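Local coordinates for flavin-dependent thymidylate synthase (Thermus thermophilus, PDB 6J61), which catalyses the FAD-dependent reductive methylation of dUMP to dTMP, with methylenetetrahydrofolate as methyl donor and NADPH as reductant, working as a homotetramer, at the interface of chains A and B and the interface of chains A and C. Coordinates in Å, arbitrary orientation; residue numbers count along the deposited sequence, not the author numbering. Chains: chain A/B/C, Flavin-dependent thymidylate synthase.

Contact 1 and contact 2 join chain A to two different neighbours of the homotetramer, and their C-alpha centres lie about 29 Å apart. They share no residue or secondary-structure element. Contact 1 sets helices 239-249 and 253-263 of chain A against strand 223-225 and helix 227-236 of chain B. Contact 2 uses 3-10 helix 59-63 of chain A, strand 87-90 of chain C, and strand 165-173 of both. Its centre is about 20 Å from the predicted active-site A:Arg184. Chain A is thus held by separate regions: contact 1 probably joins C-terminal parts, contact 2 flavin-site elements. Both recur with the chains exchanged.

Contact 1: the interface of chains A and B. Residues chain A 242, 246, 259, 262; chain B 224-226, 229.
A:Lys262 reaches B:Glu229 with CG beside its own backbone N (chi1 -70°) and every later torsion near 180°. This straight chain crosses the B:Glu229 side chain at about a right angle and brings the ammonium NZ to the carboxylate. B:Glu229 is also extended beyond CG (chi2 159°). A:Lys262 NZ hydrogen-bonds both carboxylate oxygens, using the syn lone pair of each, and forms a salt bridge with OE2 of B:Glu229 at 3.2 Å. A:Lys262 NZ also gives a hydrogen bond of 2.7 Å to the backbone O of B:Phe224, meeting it nearly along the C=O axis. One lysine thus ties the end of helix 253-263 in chain A to both strand 223-225 and helix 227-236 in chain B.

A second shell in chain B fixes the carboxylate. The hydroxyl OG of B:Ser226 donates to the anti lone pair of B:Glu229 OE1 at 2.6 Å. The backbone N of B:Ser226 bonds B:Glu229 OE1 from above the carboxylate plane, at 2.8 Å. OE1 therefore accepts from three donors, counting A:Lys262. In return, the backbone N of B:Glu229 bonds OG of B:Ser226 at 3.2 Å. This reciprocal pairing caps the start of helix 227-236. The donors round B:Glu229 would probably favour its charged form.

Carbon contacts and the A:Tyr242 phenol flank the ion pair. CB of A:Ala259 packs on CD of B:Glu229 at 3.8 Å. CD2 of A:Leu246 approaches CA of B:Glu229 at 4.1 Å. CD1 of A:Leu246 lies over the centre of one face of the A:Tyr242 ring, within chain A. The phenol OH of A:Tyr242 faces CD1 of B:Leu225 from the opposite direction.

The site is a polar and apolar patch of a two-fold homomeric interface. It joins C-terminal helices of one subunit to the matching region of the next, and probably helps to hold the extra C-terminal domains together in the tetramer.

Contact 2: the interface of chains A and C. Residues chain A 62-63, 173; chain C 87, 171.
C:Ser87 meets A:Glu62 with its hydroxyl above the carboxylate, not in its plane. C:Ser87 OG donates a hydrogen bond of 2.7 Å to OE2 of A:Glu62, arriving 69° out of the carboxylate plane. The A:Glu62 chain is extended beyond CG, and its CB also packs on CB of C:Ser87 at 3.7 Å. The serine therefore touches both the root and the end of the glutamate.

C:Lys171 uses the backbone of the same residue. C:Lys171 NZ donates to the main-chain O of A:Glu62 at 3.2 Å, tilted 17° from the carbonyl plane. The chain starts with CG anti to the backbone N (chi1 -173°), then bends at chi2 and again at chi3, which turns the ammonium group towards this carbonyl. C:Lys171 NZ also lies 3.3 Å from OG of C:Ser87, a weak hydrogen bond within chain C.

The A:Met63 and C:Lys171 side chains run antiparallel alongside each other. The thioether SD of A:Met63 rests against CB of C:Lys171 at 3.5 Å. The methionine is bent at chi2, and the methyl A:Met63 CE continues to the backbone O of C:Ser87, 3.6 Å away.

Two carboxylates of chain A lie near the lysine without touching its NZ. OD2 of A:Asp173 is 4.3 Å from NZ of C:Lys171, and OE2 of A:Glu62 is farther away. Their field would probably favour a positive charge on the lysine. With an alanine in place of A:Glu62, the C:Ser87 hydroxyl would probably lose its acceptor across the interface, and a gap would be likely beside the serine.

The patch belongs to a two-fold interface of the homotetramer. A:Glu62 and A:Asp173 line an FAD pocket, and C:Ser87 belongs to the ThyX motif. The contact thus joins flavin-binding elements of two subunits and probably helps to shape an FAD site that is built from three monomers.

Contact 1: the interface of chains A and B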
loop_
_atom_site.group_PDB
_atom_site.type_symbol
_atom_site.label_atom_id
_atom_site.label_comp_id
_atom_site.label_asym_id
_atom_site.label_seq_id
_atom_site.Cartn_x
_atom_site.Cartn_y
_atom_site.Cartn_z
ATOM N N TYR A 242 -26.357 31.207 9.223
ATOM C CA TYR A 242 -25.055 30.646 8.880
ATOM C C TYR A 242 -24.692 31.080 7.475
ATOM O O TYR A 242 -23.591 31.571 7.233
ATOM C CB TYR A 242 -25.101 29.106 8.969
ATOM C CG TYR A 242 -23.743 28.420 8.920
ATOM C CD1 TYR A 242 -22.628 28.989 9.537
ATOM C CD2 TYR A 242 -23.582 27.194 8.285
ATOM C CE1 TYR A 242 -21.392 28.355 9.518
ATOM C CE2 TYR A 242 -22.344 26.549 8.263
ATOM C CZ TYR A 242 -21.256 27.138 8.880
ATOM O OH TYR A 242 -20.028 26.517 8.852
ATOM N N LEU A 246 -21.465 33.207 6.030
ATOM C CA LEU A 246 -20.525 32.621 5.083
ATOM C C LEU A 246 -20.339 33.502 3.847
ATOM O O LEU A 246 -19.216 33.923 3.542
ATOM C CB LEU A 246 -20.994 31.223 4.659
ATOM C CG LEU A 246 -21.042 30.154 5.754
ATOM C CD1 LEU A 246 -21.748 28.928 5.233
ATOM C CD2 LEU A 246 -19.645 29.811 6.209
ATOM N N ALA A 259 -21.163 23.855 2.535
ATOM C CA ALA A 259 -20.841 24.283 3.896
ATOM C C ALA A 259 -22.072 24.188 4.793
ATOM O O ALA A 259 -21.981 23.841 5.972
ATOM C CB ALA A 259 -20.308 25.717 3.890
ATOM N N LYS A 262 -23.091 20.616 5.471
ATOM C CA LYS A 262 -22.162 19.958 6.382
ATOM C C LYS A 262 -22.676 20.048 7.815
ATOM O O LYS A 262 -22.387 19.187 8.642
ATOM C CB LYS A 262 -20.786 20.621 6.337
ATOM C CG LYS A 262 -19.983 20.411 5.073
ATOM C CD LYS A 262 -18.628 21.085 5.251
ATOM C CE LYS A 262 -17.740 20.977 4.037
ATOM N NZ LYS A 262 -16.478 21.687 4.343
ATOM N N PHE B 224 -15.766 18.035 8.162
ATOM C CA PHE B 224 -14.549 18.833 8.038
ATOM C C PHE B 224 -14.872 20.246 7.551
ATOM O O PHE B 224 -15.425 20.426 6.463
ATOM C CB PHE B 224 -13.571 18.151 7.074
ATOM C CG PHE B 224 -12.140 18.433 7.390
ATOM C CD1 PHE B 224 -11.630 19.731 7.284
ATOM C CD2 PHE B 224 -11.314 17.426 7.882
ATOM C CE1 PHE B 224 -10.314 20.023 7.679
ATOM C CE2 PHE B 224 -10.002 17.707 8.278
ATOM C CZ PHE B 224 -9.502 19.012 8.179
ATOM N N LEU B 225 -14.526 21.243 8.361
ATOM C CA LEU B 225 -14.808 22.635 8.031
ATOM C C LEU B 225 -13.556 23.373 7.576
ATOM O O LEU B 225 -12.484 23.243 8.178
ATOM C CB LEU B 225 -15.419 23.363 9.244
ATOM C CG LEU B 225 -16.866 23.154 9.725
ATOM C CD1 LEU B 225 -17.744 24.222 9.114
ATOM C CD2 LEU B 225 -17.374 21.745 9.393
ATOM N N SER B 226 -13.713 24.157 6.514
ATOM C CA SER B 226 -12.622 24.924 5.937
ATOM C C SER B 226 -12.281 26.098 6.824
ATOM O O SER B 226 -12.917 26.314 7.859
ATOM C CB SER B 226 -13.022 25.463 4.573
ATOM O OG SER B 226 -13.977 26.496 4.727
ATOM N N GLU B 229 -15.031 28.771 6.778
ATOM C CA GLU B 229 -16.148 28.267 7.567
ATOM C C GLU B 229 -15.932 28.569 9.055
ATOM O O GLU B 229 -16.806 29.138 9.708
ATOM C CB GLU B 229 -16.318 26.760 7.337
ATOM C CG GLU B 229 -17.211 26.417 6.157
ATOM C CD GLU B 229 -16.989 25.010 5.618
ATOM O OE1 GLU B 229 -15.959 24.780 4.952
ATOM O OE2 GLU B 229 -17.841 24.127 5.852
#

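Contact 2: the interface of chains A and C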
loop_
_atom_site.group_PDB
_atom_site.type_symbol
_atom_site.label_atom_id
_atom_site.label_comp_id
_atom_site.label_asym_id
_atom_site.label_seq_id
_atom_site.Cartn_x
_atom_site.Cartn_y
_atom_site.Cartn_z
ATOM N N GLU A 62 -2.734 12.231 -6.935
ATOM C CA GLU A 62 -1.687 11.224 -6.883
ATOM C C GLU A 62 -0.879 11.220 -8.178
ATOM O O GLU A 62 0.141 10.523 -8.265
ATOM C CB GLU A 62 -2.281 9.839 -6.665
ATOM C CG GLU A 62 -2.362 9.414 -5.223
ATOM C CD GLU A 62 -3.062 8.081 -5.077
ATOM O OE1 GLU A 62 -4.300 8.059 -5.114
ATOM O OE2 GLU A 62 -2.375 7.047 -4.948
ATOM N N MET A 63 -1.331 11.992 -9.173
ATOM C CA MET A 63 -0.636 12.057 -10.449
ATOM C C MET A 63 0.546 13.006 -10.412
ATOM O O MET A 63 1.234 13.182 -11.416
ATOM C CB MET A 63 -1.582 12.457 -11.582
ATOM C CG MET A 63 -2.652 11.418 -11.908
ATOM S SD MET A 63 -1.987 9.749 -11.990
ATOM C CE MET A 63 -3.453 8.743 -12.194
ATOM N N ASP A 173 3.811 10.859 -3.609
ATOM C CA ASP A 173 2.815 11.568 -4.397
ATOM C C ASP A 173 2.181 12.698 -3.594
ATOM O O ASP A 173 2.124 12.646 -2.370
ATOM C CB ASP A 173 1.748 10.585 -4.899
ATOM C CG ASP A 173 0.944 9.954 -3.774
ATOM O OD1 ASP A 173 0.062 10.641 -3.208
ATOM O OD2 ASP A 173 1.192 8.766 -3.460
ATOM N N SER C 87 -1.726 4.288 -9.042
ATOM C CA SER C 87 -2.751 5.309 -8.903
ATOM C C SER C 87 -3.513 5.366 -10.223
ATOM O O SER C 87 -2.911 5.336 -11.289
ATOM C CB SER C 87 -2.112 6.660 -8.614
ATOM O OG SER C 87 -1.324 6.612 -7.435
ATOM N N LYS C 171 -0.680 5.704 -13.170
ATOM C CA LYS C 171 0.644 6.070 -12.716
ATOM C C LYS C 171 1.194 4.925 -11.885
ATOM O O LYS C 171 0.477 4.362 -11.064
ATOM C CB LYS C 171 0.580 7.325 -11.861
ATOM C CG LYS C 171 1.955 7.873 -11.477
ATOM C CD LYS C 171 1.958 8.429 -10.055
ATOM C CE LYS C 171 1.765 7.314 -9.018
ATOM N NZ LYS C 171 1.767 7.828 -7.617
#